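Enoyl-CoA hydratase/isomerase (Shewanella pealeana, PDB 4KPK) probably acts on acyl-CoA thioesters, perhaps as an isomerase or hydratase of the crotonase-like family. Local coordinates at residues 130-135 with 247-252; 138-143 with 224-229; 52-57 with 69-74; 73-78 with 85-90. All coordinates share one frame; numbering follows the deposited sequence.

Contact 1 of 4, residues 130-135 with 247-252; sequences LDKFPK and LLSSLE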
loop_
_atom_site.group_PDB
_atom_site.type_symbol
_atom_site.label_atom_id
_atom_site.label_comp_id
_atom_site.label_asym_id
_atom_site.label_seq_id
_atom_site.Cartn_x
_atom_site.Cartn_y
_atom_site.Cartn_z
ATOM N N LEU A 130 -3.177 -5.619 -20.981
ATOM C CA LEU A 130 -4.014 -4.504 -20.503
ATOM C C LEU A 130 -3.291 -3.626 -19.521
ATOM O O LEU A 130 -3.240 -2.414 -19.660
ATOM C CB LEU A 130 -5.281 -5.044 -19.835
ATOM C CG LEU A 130 -6.238 -3.964 -19.285
ATOM C CD1 LEU A 130 -6.658 -2.964 -20.351
ATOM C CD2 LEU A 130 -7.440 -4.617 -18.626
ATOM N N ASP A 131 -2.698 -4.246 -18.526
ATOM C CA ASP A 131 -2.002 -3.505 -17.509
ATOM C C ASP A 131 -0.880 -2.587 -18.104
ATOM O O ASP A 131 -0.651 -1.447 -17.611
ATOM C CB ASP A 131 -1.449 -4.484 -16.494
ATOM C CG ASP A 131 -0.839 -3.807 -15.331
ATOM O OD1 ASP A 131 -1.496 -2.859 -14.897
ATOM O OD2 ASP A 131 0.290 -4.182 -14.872
ATOM N N LYS A 132 -0.251 -3.067 -19.185
ATOM C CA LYS A 132 0.897 -2.386 -19.831
ATOM C C LYS A 132 0.424 -1.536 -21.007
ATOM O O LYS A 132 1.197 -0.818 -21.579
ATOM C CB LYS A 132 1.935 -3.440 -20.333
ATOM C CG LYS A 132 3.125 -3.749 -19.443
ATOM C CD LYS A 132 2.736 -3.842 -18.014
ATOM C CE LYS A 132 3.781 -4.518 -17.138
ATOM N NZ LYS A 132 3.029 -5.248 -16.034
ATOM N N PHE A 133 -0.871 -1.537 -21.329
ATOM C CA PHE A 133 -1.367 -0.783 -22.489
ATOM C C PHE A 133 -0.849 0.646 -22.411
ATOM O O PHE A 133 -0.986 1.254 -21.361
ATOM C CB PHE A 133 -2.899 -0.782 -22.485
ATOM C CG PHE A 133 -3.521 -0.494 -23.818
ATOM C CD1 PHE A 133 -3.604 -1.490 -24.784
ATOM C CD2 PHE A 133 -4.080 0.750 -24.086
ATOM C CE1 PHE A 133 -4.200 -1.254 -25.994
ATOM C CE2 PHE A 133 -4.677 1.023 -25.318
ATOM C CZ PHE A 133 -4.722 0.027 -26.289
ATOM N N PRO A 134 -0.179 1.161 -23.486
ATOM C CA PRO A 134 0.600 2.408 -23.373
ATOM C C PRO A 134 -0.240 3.668 -23.524
ATOM O O PRO A 134 0.256 4.713 -23.972
ATOM C CB PRO A 134 1.635 2.297 -24.541
ATOM C CG PRO A 134 0.956 1.403 -25.520
ATOM C CD PRO A 134 0.217 0.387 -24.680
ATOM N N LYS A 135 -1.496 3.576 -23.095
ATOM C CA LYS A 135 -2.477 4.595 -23.257
ATOM C C LYS A 135 -3.451 4.468 -22.071
ATOM O O LYS A 135 -3.658 3.368 -21.536
ATOM C CB LYS A 135 -3.233 4.349 -24.567
ATOM C CG LYS A 135 -2.409 4.513 -25.833
ATOM C CD LYS A 135 -3.068 3.911 -27.065
ATOM C CE LYS A 135 -2.254 4.261 -28.307
ATOM N NZ LYS A 135 -2.735 3.512 -29.499
ATOM N N LEU A 247 7.084 4.357 -16.004
ATOM C CA LEU A 247 7.800 4.808 -14.814
ATOM C C LEU A 247 7.169 4.210 -13.560
ATOM O O LEU A 247 7.836 3.602 -12.737
ATOM C CB LEU A 247 7.768 6.325 -14.760
ATOM C CG LEU A 247 8.173 7.036 -13.472
ATOM C CD1 LEU A 247 9.678 7.054 -13.373
ATOM C CD2 LEU A 247 7.619 8.462 -13.463
ATOM N N LEU A 248 5.864 4.391 -13.392
ATOM C CA LEU A 248 5.158 3.702 -12.284
ATOM C C LEU A 248 5.411 2.195 -12.270
ATOM O O LEU A 248 5.567 1.563 -11.222
ATOM C CB LEU A 248 3.608 3.941 -12.420
ATOM C CG LEU A 248 3.174 5.381 -12.123
ATOM C CD1 LEU A 248 1.669 5.657 -12.306
ATOM C CD2 LEU A 248 3.571 5.661 -10.695
ATOM N N SER A 249 5.385 1.585 -13.430
ATOM C CA SER A 249 5.779 0.140 -13.519
ATOM C C SER A 249 7.146 -0.128 -12.897
ATOM O O SER A 249 7.284 -0.993 -12.079
ATOM C CB SER A 249 5.808 -0.346 -14.973
ATOM O OG SER A 249 5.785 -1.746 -15.037
ATOM N N SER A 250 8.133 0.674 -13.255
ATOM C CA SER A 250 9.496 0.492 -12.757
ATOM C C SER A 250 9.602 0.665 -11.248
ATOM O O SER A 250 10.572 0.192 -10.667
ATOM C CB SER A 250 10.466 1.436 -13.477
ATOM O OG SER A 250 10.359 2.796 -13.012
ATOM N N LEU A 251 8.608 1.327 -10.624
ATOM C CA LEU A 251 8.637 1.619 -9.201
ATOM C C LEU A 251 7.845 0.610 -8.322
ATOM O O LEU A 251 7.907 0.684 -7.104
ATOM C CB LEU A 251 8.129 3.021 -8.931
ATOM C CG LEU A 251 8.803 4.246 -9.582
ATOM C CD1 LEU A 251 7.934 5.500 -9.365
ATOM C CD2 LEU A 251 10.202 4.490 -9.038
ATOM N N GLU A 252 7.149 -0.337 -8.952
ATOM C CA GLU A 252 6.249 -1.290 -8.280
ATOM C C GLU A 252 6.863 -2.072 -7.170
ATOM O O GLU A 252 6.149 -2.428 -6.221
ATOM C CB GLU A 252 5.710 -2.308 -9.277
ATOM C CG GLU A 252 4.638 -1.764 -10.179
ATOM C CD GLU A 252 4.178 -2.767 -11.248
ATOM O OE1 GLU A 252 4.965 -3.687 -11.700
ATOM O OE2 GLU A 252 3.021 -2.582 -11.688
HETATM O O HOH W 1 2.869 -2.420 -14.388
HETATM O O HOH W 2 4.896 -5.099 -13.988
#
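K132 and S249 meet where helix 113-132 comes beside helix 238-251: K132 CE lies 4.0 Å from S249 OG, and only 71 Å² is buried in all. The rest of the contact runs through two waters. The first is hydrogen-bonded to S249 OG at 3.1 Å. It also lies within hydrogen-bonding distance of both carboxylates, 2.7 Å from E252 OE2 and 3.2 Å from D131 OD2, though its protons cannot serve every acceptor around it. The second accepts from K132 NZ at 2.8 Å and stands 2.7 Å from E252 OE1, to which it can donate under the same limit. K132 NZ also forms a salt bridge with D131 OD2 at 3.2 Å, met on the anti side of the carboxylate and 25° out of its plane. Bends at chi2 and chi4 fold the lysine chain back to this position. Beyond this shell lie arginines: R187 pairs with E252 OE2 and D131 OD1, and R195 of the second subunit also reaches D131 OD1, which places the contact at a subunit interface of the trimer. The two carboxylates stand 4.5 Å apart between D131 OD2 and E252 OE2, a closeness that the lysine, the two arginines and the shared water would be expected to make tolerable.

Contact 2 of 4, residues 138-143 with 224-229; sequences ITLVQG and AAAQPF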
loop_
_atom_site.group_PDB
_atom_site.type_symbol
_atom_site.label_atom_id
_atom_site.label_comp_id
_atom_site.label_asym_id
_atom_site.label_seq_id
_atom_site.Cartn_x
_atom_site.Cartn_y
_atom_site.Cartn_z
ATOM N N ILE A 138 -9.852 3.320 -19.049
ATOM C CA ILE A 138 -10.969 3.629 -18.118
ATOM C C ILE A 138 -11.887 2.431 -18.229
ATOM O O ILE A 138 -12.315 2.112 -19.328
ATOM C CB ILE A 138 -11.763 4.894 -18.569
ATOM C CG1 ILE A 138 -10.784 6.061 -18.666
ATOM C CG2 ILE A 138 -12.890 5.277 -17.552
ATOM C CD1 ILE A 138 -11.304 7.291 -19.274
ATOM N N THR A 139 -12.163 1.763 -17.110
ATOM C CA THR A 139 -13.204 0.733 -17.034
ATOM C C THR A 139 -14.496 1.208 -16.265
ATOM O O THR A 139 -14.425 1.734 -15.163
ATOM C CB THR A 139 -12.601 -0.560 -16.449
ATOM O OG1 THR A 139 -11.537 -0.976 -17.324
ATOM C CG2 THR A 139 -13.609 -1.717 -16.339
ATOM N N LEU A 140 -15.662 0.994 -16.890
ATOM C CA LEU A 140 -16.992 1.347 -16.368
ATOM C C LEU A 140 -17.790 0.088 -15.987
ATOM O O LEU A 140 -18.153 -0.703 -16.830
ATOM C CB LEU A 140 -17.771 2.105 -17.426
ATOM C CG LEU A 140 -17.146 3.308 -18.139
ATOM C CD1 LEU A 140 -18.157 3.951 -19.102
ATOM C CD2 LEU A 140 -16.668 4.288 -17.083
ATOM N N VAL A 141 -18.036 -0.118 -14.712
ATOM C CA VAL A 141 -18.512 -1.400 -14.219
ATOM C C VAL A 141 -19.937 -1.270 -13.631
ATOM O O VAL A 141 -20.100 -0.546 -12.684
ATOM C CB VAL A 141 -17.607 -1.948 -13.099
ATOM C CG1 VAL A 141 -18.121 -3.286 -12.596
ATOM C CG2 VAL A 141 -16.143 -2.066 -13.551
ATOM N N GLN A 142 -20.926 -1.891 -14.273
ATOM C CA GLN A 142 -22.324 -1.968 -13.789
ATOM C C GLN A 142 -22.551 -3.370 -13.213
ATOM O O GLN A 142 -21.940 -4.371 -13.694
ATOM C CB GLN A 142 -23.332 -1.636 -14.933
ATOM C CG GLN A 142 -23.734 -2.757 -15.898
ATOM C CD GLN A 142 -22.623 -3.201 -16.901
ATOM O OE1 GLN A 142 -21.451 -2.860 -16.770
ATOM N NE2 GLN A 142 -23.009 -4.003 -17.877
ATOM N N GLY A 143 -23.372 -3.451 -12.152
ATOM C CA GLY A 143 -23.602 -4.704 -11.414
ATOM C C GLY A 143 -22.434 -5.686 -11.164
ATOM O O GLY A 143 -21.334 -5.314 -10.758
ATOM N N ALA A 224 -21.891 9.828 -17.939
ATOM C CA ALA A 224 -21.604 11.100 -17.342
ATOM C C ALA A 224 -20.355 11.012 -16.458
ATOM O O ALA A 224 -19.543 11.930 -16.447
ATOM C CB ALA A 224 -22.794 11.602 -16.537
ATOM N N ALA A 225 -20.193 9.928 -15.702
ATOM C CA ALA A 225 -19.060 9.856 -14.769
ATOM C C ALA A 225 -17.688 9.793 -15.514
ATOM O O ALA A 225 -16.663 10.303 -14.991
ATOM C CB ALA A 225 -19.207 8.674 -13.806
ATOM N N ALA A 226 -17.692 9.184 -16.712
ATOM C CA ALA A 226 -16.458 8.991 -17.481
ATOM C C ALA A 226 -16.039 10.262 -18.223
ATOM O O ALA A 226 -14.857 10.457 -18.502
ATOM C CB ALA A 226 -16.587 7.812 -18.443
ATOM N N GLN A 227 -17.004 11.124 -18.523
ATOM C CA GLN A 227 -16.755 12.274 -19.391
ATOM C C GLN A 227 -15.596 13.166 -18.940
ATOM O O GLN A 227 -14.708 13.464 -19.718
ATOM C CB GLN A 227 -18.040 13.139 -19.547
ATOM C CG GLN A 227 -18.029 14.015 -20.794
ATOM C CD GLN A 227 -17.673 13.223 -22.041
ATOM O OE1 GLN A 227 -18.151 12.118 -22.220
ATOM N NE2 GLN A 227 -16.779 13.770 -22.883
ATOM N N PRO A 228 -15.641 13.629 -17.683
ATOM C CA PRO A 228 -14.580 14.489 -17.185
ATOM C C PRO A 228 -13.204 13.803 -17.264
ATOM O O PRO A 228 -12.244 14.461 -17.582
ATOM C CB PRO A 228 -14.977 14.743 -15.735
ATOM C CG PRO A 228 -15.969 13.667 -15.392
ATOM C CD PRO A 228 -16.674 13.380 -16.660
ATOM N N PHE A 229 -13.116 12.510 -17.007
ATOM C CA PHE A 229 -11.808 11.784 -17.182
ATOM C C PHE A 229 -11.410 11.742 -18.653
ATOM O O PHE A 229 -10.253 11.998 -19.003
ATOM C CB PHE A 229 -11.906 10.352 -16.703
ATOM C CG PHE A 229 -12.166 10.202 -15.227
ATOM C CD1 PHE A 229 -11.129 10.214 -14.322
ATOM C CD2 PHE A 229 -13.451 10.017 -14.756
ATOM C CE1 PHE A 229 -11.372 10.061 -12.961
ATOM C CE2 PHE A 229 -13.705 9.845 -13.403
ATOM C CZ PHE A 229 -12.673 9.868 -12.494
#
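I138 packs on F229, and L140 on A226, where strand 137-141 of the central parallel part of the crotonase-type sheet is covered by helix 222-235. I138 and A226 bury the most surface, 49 and 48 Å². Both point their CB atoms at the opposing segment, and their CA atoms, 7.7 Å apart, form the nearest backbone pair. The I138 side chain does not touch A226 within 4.5 Å; it reaches F229, three residues further along the helix. With CG1 anti to the carbonyl carbon (chi1 -57°) and the chain extended beyond it, the delta methyl CD1 comes to 4.0 Å from F229 CB. That contact is made at the root of the phenylalanine, the two side chains crossing obliquely, while the aromatic ring turns off toward I158 and I160 on the neighbouring strand 158-161. A225 O lies in the plane of that ring, at its edge. I138 has I230 and L233 of the same helix as further neighbours, so the helix covers it along more than one turn. Two residues on along the strand, on the same face, L140 meets the earlier part of the helix. There the small side chain of A226 admits a leucine branch close to the helix backbone: L140 CD2 rests 3.8 Å from A226 CB.

Contact 3 of 4, residues 52-57 with 69-74; sequences MVLDRS and SEMIQV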
loop_
_atom_site.group_PDB
_atom_site.type_symbol
_atom_site.label_atom_id
_atom_site.label_comp_id
_atom_site.label_asym_id
_atom_site.label_seq_id
_atom_site.Cartn_x
_atom_site.Cartn_y
_atom_site.Cartn_z
HETATM N N MSE A 52 -13.998 -0.936 -26.051
HETATM C CA MSE A 52 -14.099 -2.390 -26.060
HETATM C C MSE A 52 -15.263 -2.702 -25.160
HETATM O O MSE A 52 -15.261 -2.323 -23.980
HETATM C CB MSE A 52 -12.843 -3.078 -25.520
HETATM C CG MSE A 52 -12.967 -4.605 -25.550
HETATM SE SE MSE A 52 -11.218 -5.303 -24.905
HETATM C CE MSE A 52 -9.672 -5.350 -26.046
ATOM N N VAL A 53 -16.240 -3.419 -25.722
ATOM C CA VAL A 53 -17.510 -3.601 -25.078
ATOM C C VAL A 53 -17.888 -5.094 -24.972
ATOM O O VAL A 53 -18.052 -5.764 -25.982
ATOM C CB VAL A 53 -18.640 -2.828 -25.785
ATOM C CG1 VAL A 53 -19.965 -3.008 -25.021
ATOM C CG2 VAL A 53 -18.299 -1.346 -25.920
ATOM N N LEU A 54 -18.128 -5.544 -23.733
ATOM C CA LEU A 54 -18.553 -6.904 -23.452
ATOM C C LEU A 54 -19.999 -6.933 -23.834
ATOM O O LEU A 54 -20.904 -6.126 -23.304
ATOM C CB LEU A 54 -18.322 -7.331 -22.000
ATOM C CG LEU A 54 -16.867 -7.585 -21.590
ATOM C CD1 LEU A 54 -16.014 -6.380 -21.890
ATOM C CD2 LEU A 54 -16.716 -7.973 -20.117
ATOM N N ASP A 55 -20.196 -7.788 -24.823
ATOM C CA ASP A 55 -21.441 -7.834 -25.626
ATOM C C ASP A 55 -21.966 -9.249 -25.715
ATOM O O ASP A 55 -22.429 -9.706 -26.738
ATOM C CB ASP A 55 -21.214 -7.248 -27.050
ATOM C CG ASP A 55 -22.530 -6.990 -27.797
ATOM O OD1 ASP A 55 -23.526 -6.543 -27.136
ATOM O OD2 ASP A 55 -22.583 -7.254 -29.018
ATOM N N ARG A 56 -21.929 -9.941 -24.599
ATOM C CA ARG A 56 -22.518 -11.249 -24.513
ATOM C C ARG A 56 -23.542 -11.263 -23.375
ATOM O O ARG A 56 -23.539 -12.182 -22.558
ATOM C CB ARG A 56 -21.388 -12.251 -24.237
ATOM C CG ARG A 56 -21.725 -13.665 -24.551
ATOM C CD ARG A 56 -20.629 -14.553 -23.997
ATOM N NE ARG A 56 -21.037 -15.910 -24.168
ATOM C CZ ARG A 56 -20.600 -16.951 -23.462
ATOM N NH1 ARG A 56 -19.693 -16.843 -22.467
ATOM N NH2 ARG A 56 -21.107 -18.136 -23.741
ATOM N N SER A 57 -24.411 -10.259 -23.305
ATOM C CA SER A 57 -25.309 -10.169 -22.147
ATOM C C SER A 57 -26.137 -11.430 -21.931
ATOM O O SER A 57 -26.401 -11.814 -20.777
ATOM C CB SER A 57 -26.215 -8.908 -22.143
ATOM O OG SER A 57 -27.101 -8.850 -23.263
ATOM N N SER A 69 -9.741 -14.489 -25.850
ATOM C CA SER A 69 -8.965 -14.290 -27.075
ATOM C C SER A 69 -9.411 -13.066 -27.844
ATOM O O SER A 69 -8.595 -12.277 -28.383
ATOM C CB SER A 69 -9.010 -15.543 -27.963
ATOM O OG SER A 69 -8.910 -15.171 -29.324
ATOM N N GLU A 70 -10.727 -12.864 -27.881
ATOM C CA GLU A 70 -11.245 -11.670 -28.523
ATOM C C GLU A 70 -10.725 -10.405 -27.842
ATOM O O GLU A 70 -10.414 -9.427 -28.488
ATOM C CB GLU A 70 -12.774 -11.738 -28.559
ATOM C CG GLU A 70 -13.261 -12.845 -29.483
ATOM C CD GLU A 70 -14.688 -12.710 -29.928
ATOM O OE1 GLU A 70 -15.492 -11.985 -29.294
ATOM O OE2 GLU A 70 -15.026 -13.369 -30.915
HETATM N N MSE A 71 -10.596 -10.429 -26.529
HETATM C CA MSE A 71 -10.129 -9.244 -25.784
HETATM C C MSE A 71 -8.696 -8.952 -26.114
HETATM O O MSE A 71 -8.346 -7.791 -26.311
HETATM C CB MSE A 71 -10.351 -9.491 -24.294
HETATM C CG MSE A 71 -11.785 -9.073 -23.912
HETATM SE SE MSE A 71 -12.071 -9.381 -21.985
HETATM C CE MSE A 71 -14.008 -9.029 -21.775
ATOM N N ILE A 72 -7.862 -10.006 -26.192
ATOM C CA ILE A 72 -6.474 -9.863 -26.717
ATOM C C ILE A 72 -6.425 -9.199 -28.090
ATOM O O ILE A 72 -5.690 -8.242 -28.299
ATOM C CB ILE A 72 -5.726 -11.224 -26.705
ATOM C CG1 ILE A 72 -5.607 -11.726 -25.249
ATOM C CG2 ILE A 72 -4.338 -11.151 -27.389
ATOM C CD1 ILE A 72 -5.202 -13.169 -25.098
ATOM N N GLN A 73 -7.233 -9.681 -29.028
ATOM C CA GLN A 73 -7.265 -9.117 -30.354
ATOM C C GLN A 73 -7.647 -7.624 -30.385
ATOM O O GLN A 73 -7.040 -6.850 -31.130
ATOM C CB GLN A 73 -8.280 -9.868 -31.219
ATOM C CG GLN A 73 -7.860 -11.245 -31.676
ATOM C CD GLN A 73 -8.962 -11.919 -32.458
ATOM O OE1 GLN A 73 -9.458 -11.372 -33.454
ATOM N NE2 GLN A 73 -9.386 -13.099 -31.999
ATOM N N VAL A 74 -8.678 -7.232 -29.611
ATOM C CA VAL A 74 -9.080 -5.849 -29.585
ATOM C C VAL A 74 -7.989 -4.934 -28.975
ATOM O O VAL A 74 -7.727 -3.798 -29.447
ATOM C CB VAL A 74 -10.387 -5.691 -28.821
ATOM C CG1 VAL A 74 -10.720 -4.209 -28.628
ATOM C CG2 VAL A 74 -11.531 -6.395 -29.541
#
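The apolar contacts between M52, M71, L54 and V74 account for the 246 Å² buried here; residues 52 and 71 are selenomethionines. M52 contributes most, 101 Å². Its CG stands anti to the backbone N (chi1 -180°), directing the chain at V74, and CG comes to 3.8 Å from V74 CG1. The selenium sits between two residues three apart on the helix, with M52 SE 3.9 Å from both V74 CG1 and M71 CG. The M52 methyl beyond it is modelled too close to the helix, so its position is doubtful.

Unusually tight methyl-to-branch packing is a second kind of contact. M71, extended beyond CG, crosses L54 at about a right angle and sets its methyl over the whole isopropyl end of the leucine, M71 CE lying 3.2 Å from L54 CG and 3.3 Å from both L54 CD1 and L54 CD2. Distances this short should be read with caution.

Outside the contact, backbone hydrogen bonds of M52 and L54 tie the strand to strand 86-91. M71 also packs on L126 of helix 113-132.

Over the two segments the axes run at 166°, nearly antiparallel, with a closest approach of 10.0 Å. This is the first half of a beta-alpha-beta crossover, strand 49-54 to helix 65-80 to strand 86-91, in the alpha/beta core of the crotonase-like fold.

Contact 4 of 4, residues 73-78 with 85-90; sequences QVLEHF and QILLLK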
loop_
_atom_site.group_PDB
_atom_site.type_symbol
_atom_site.label_atom_id
_atom_site.label_comp_id
_atom_site.label_asym_id
_atom_site.label_seq_id
_atom_site.Cartn_x
_atom_site.Cartn_y
_atom_site.Cartn_z
ATOM N N GLN A 73 -7.233 -9.681 -29.028
ATOM C CA GLN A 73 -7.265 -9.117 -30.354
ATOM C C GLN A 73 -7.647 -7.624 -30.385
ATOM O O GLN A 73 -7.040 -6.850 -31.130
ATOM C CB GLN A 73 -8.280 -9.868 -31.219
ATOM C CG GLN A 73 -7.860 -11.245 -31.676
ATOM C CD GLN A 73 -8.962 -11.919 -32.458
ATOM O OE1 GLN A 73 -9.458 -11.372 -33.454
ATOM N NE2 GLN A 73 -9.386 -13.099 -31.999
ATOM N N VAL A 74 -8.678 -7.232 -29.611
ATOM C CA VAL A 74 -9.080 -5.849 -29.585
ATOM C C VAL A 74 -7.989 -4.934 -28.975
ATOM O O VAL A 74 -7.727 -3.798 -29.447
ATOM C CB VAL A 74 -10.387 -5.691 -28.821
ATOM C CG1 VAL A 74 -10.720 -4.209 -28.628
ATOM C CG2 VAL A 74 -11.531 -6.395 -29.541
ATOM N N LEU A 75 -7.342 -5.432 -27.929
ATOM C CA LEU A 75 -6.216 -4.733 -27.347
ATOM C C LEU A 75 -5.094 -4.572 -28.356
ATOM O O LEU A 75 -4.578 -3.465 -28.493
ATOM C CB LEU A 75 -5.656 -5.443 -26.103
ATOM C CG LEU A 75 -6.496 -5.452 -24.827
ATOM C CD1 LEU A 75 -5.683 -6.055 -23.686
ATOM C CD2 LEU A 75 -6.971 -4.045 -24.490
ATOM N N GLU A 76 -4.710 -5.649 -29.050
ATOM C CA GLU A 76 -3.605 -5.521 -30.025
ATOM C C GLU A 76 -4.061 -4.568 -31.128
ATOM O O GLU A 76 -3.317 -3.696 -31.526
ATOM C CB GLU A 76 -3.135 -6.859 -30.570
ATOM C CG GLU A 76 -2.461 -6.767 -31.942
ATOM C CD GLU A 76 -1.128 -5.972 -32.028
ATOM O OE1 GLU A 76 -0.932 -4.898 -31.376
ATOM O OE2 GLU A 76 -0.254 -6.419 -32.825
ATOM N N HIS A 77 -5.323 -4.660 -31.553
ATOM C CA HIS A 77 -5.832 -3.711 -32.532
ATOM C C HIS A 77 -5.658 -2.232 -32.130
ATOM O O HIS A 77 -5.129 -1.427 -32.896
ATOM C CB HIS A 77 -7.275 -4.013 -32.808
ATOM C CG HIS A 77 -7.916 -3.058 -33.739
ATOM N ND1 HIS A 77 -7.622 -3.032 -35.082
ATOM C CD2 HIS A 77 -8.857 -2.103 -33.529
ATOM C CE1 HIS A 77 -8.344 -2.093 -35.665
ATOM N NE2 HIS A 77 -9.083 -1.502 -34.741
ATOM N N PHE A 78 -6.030 -1.874 -30.917
ATOM C CA PHE A 78 -6.017 -0.457 -30.533
ATOM C C PHE A 78 -4.622 0.047 -30.100
ATOM O O PHE A 78 -4.304 1.234 -30.207
ATOM C CB PHE A 78 -7.087 -0.175 -29.465
ATOM C CG PHE A 78 -8.516 -0.112 -30.011
ATOM C CD1 PHE A 78 -8.844 0.737 -31.071
ATOM C CD2 PHE A 78 -9.555 -0.863 -29.432
ATOM C CE1 PHE A 78 -10.135 0.805 -31.568
ATOM C CE2 PHE A 78 -10.869 -0.766 -29.910
ATOM C CZ PHE A 78 -11.158 0.055 -30.985
ATOM N N GLN A 85 -6.324 7.436 -28.630
ATOM C CA GLN A 85 -5.590 8.065 -27.510
ATOM C C GLN A 85 -5.956 7.432 -26.168
ATOM O O GLN A 85 -5.175 7.463 -25.252
ATOM C CB GLN A 85 -5.892 9.569 -27.390
ATOM C CG GLN A 85 -5.154 10.492 -28.362
ATOM C CD GLN A 85 -6.010 10.990 -29.546
ATOM O OE1 GLN A 85 -6.883 11.893 -29.408
ATOM N NE2 GLN A 85 -5.735 10.431 -30.729
ATOM N N ILE A 86 -7.187 6.948 -26.039
ATOM C CA ILE A 86 -7.725 6.432 -24.815
ATOM C C ILE A 86 -8.443 5.154 -25.209
ATOM O O ILE A 86 -8.948 5.078 -26.317
ATOM C CB ILE A 86 -8.784 7.434 -24.255
ATOM C CG1 ILE A 86 -8.101 8.603 -23.542
ATOM C CG2 ILE A 86 -9.790 6.779 -23.326
ATOM C CD1 ILE A 86 -9.066 9.761 -23.346
ATOM N N LEU A 87 -8.482 4.175 -24.284
ATOM C CA LEU A 87 -9.261 2.946 -24.412
ATOM C C LEU A 87 -10.226 2.883 -23.242
ATOM O O LEU A 87 -9.811 2.879 -22.084
ATOM C CB LEU A 87 -8.395 1.678 -24.349
ATOM C CG LEU A 87 -9.264 0.406 -24.368
ATOM C CD1 LEU A 87 -10.072 0.254 -25.667
ATOM C CD2 LEU A 87 -8.488 -0.835 -24.059
ATOM N N LEU A 88 -11.508 2.815 -23.573
ATOM C CA LEU A 88 -12.584 2.695 -22.625
ATOM C C LEU A 88 -13.106 1.241 -22.678
ATOM O O LEU A 88 -13.438 0.727 -23.758
ATOM C CB LEU A 88 -13.664 3.724 -23.032
ATOM C CG LEU A 88 -14.636 4.166 -21.958
ATOM C CD1 LEU A 88 -15.642 5.211 -22.461
ATOM C CD2 LEU A 88 -15.386 2.949 -21.490
ATOM N N LEU A 89 -13.152 0.565 -21.525
ATOM C CA LEU A 89 -13.803 -0.749 -21.398
ATOM C C LEU A 89 -15.151 -0.641 -20.678
ATOM O O LEU A 89 -15.223 -0.057 -19.590
ATOM C CB LEU A 89 -13.000 -1.758 -20.595
ATOM C CG LEU A 89 -11.636 -2.253 -21.044
ATOM C CD1 LEU A 89 -10.616 -1.090 -21.007
ATOM C CD2 LEU A 89 -11.211 -3.406 -20.129
ATOM N N LYS A 90 -16.174 -1.275 -21.249
ATOM C CA LYS A 90 -17.583 -1.200 -20.785
ATOM C C LYS A 90 -18.195 -2.543 -21.115
ATOM O O LYS A 90 -17.564 -3.362 -21.808
ATOM C CB LYS A 90 -18.399 -0.257 -21.616
ATOM C CG LYS A 90 -18.027 1.158 -21.601
ATOM C CD LYS A 90 -18.392 1.838 -22.926
ATOM C CE LYS A 90 -19.787 1.536 -23.406
ATOM N NZ LYS A 90 -20.273 2.629 -24.313
#
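L87 overlaps L75 and F78 with its two branches, one for each, and it supplies 66 of the 131 Å² buried between helix 65-80 and strand 86-91. It projects from the strand toward the helix, and with CG anti to the backbone N (chi1 175°) its two methyls reach the helix side chains. CD2 goes to the leucine: L87 CD2 and L75 CD2 are 3.6 Å apart, the closest approach across the contact, and the two side chains cross at about a right angle. CD1 goes to the phenylalanine, L87 CD1 lying 4.0 Å from F78 CD2, again with the side chains crossing at about a right angle; the methyl meets the ring obliquely. L75 and F78 are three residues apart on the helix, and the single L87 side chain therefore reaches both across nearly one turn. The backbones come closest at F78 and L87, whose CA atoms are 7.7 Å apart.

One face of the F78 ring is covered by its neighbour H77, whose CD2 lies 3.7 Å above the ring plane, offset toward the rim. Around this core F133 packs on both F78 and L87, and A50 of strand 49-54 touches the same two residues. The contact is the second half of the crossover in which helix 65-80 returns the chain to the sheet at strand 86-91. All three touching residues are buried and meet through carbon atoms alone, so across these two segments the helix is held to the strand by shape and dispersion, without directional polar bonds.

In the fold
Contacts 2, 3 and 4 are buried and apolar; contact 1 is partly buried, polar and water-mediated. Contacts 3 and 4 are the closest pair, their centres about 9 Å apart. Both use helix 65-80, their segments overlap at Q73 and V74, and they pack it on neighbouring strands 49-54 and 86-91. Contact 2 reaches the same sheet at strand 137-141, next to 86-91, but through helix 222-235; backbone bonds between L89 and both I138 and L140 join it to contact 4. Contact 1 touches contact 4 through K135 NZ, 2.9 Å from F78 O; segment 130-135 runs on toward 138-143, and helix 238-251 follows helix 222-235. Among the four, contact 1 carries the intersubunit salt bridge.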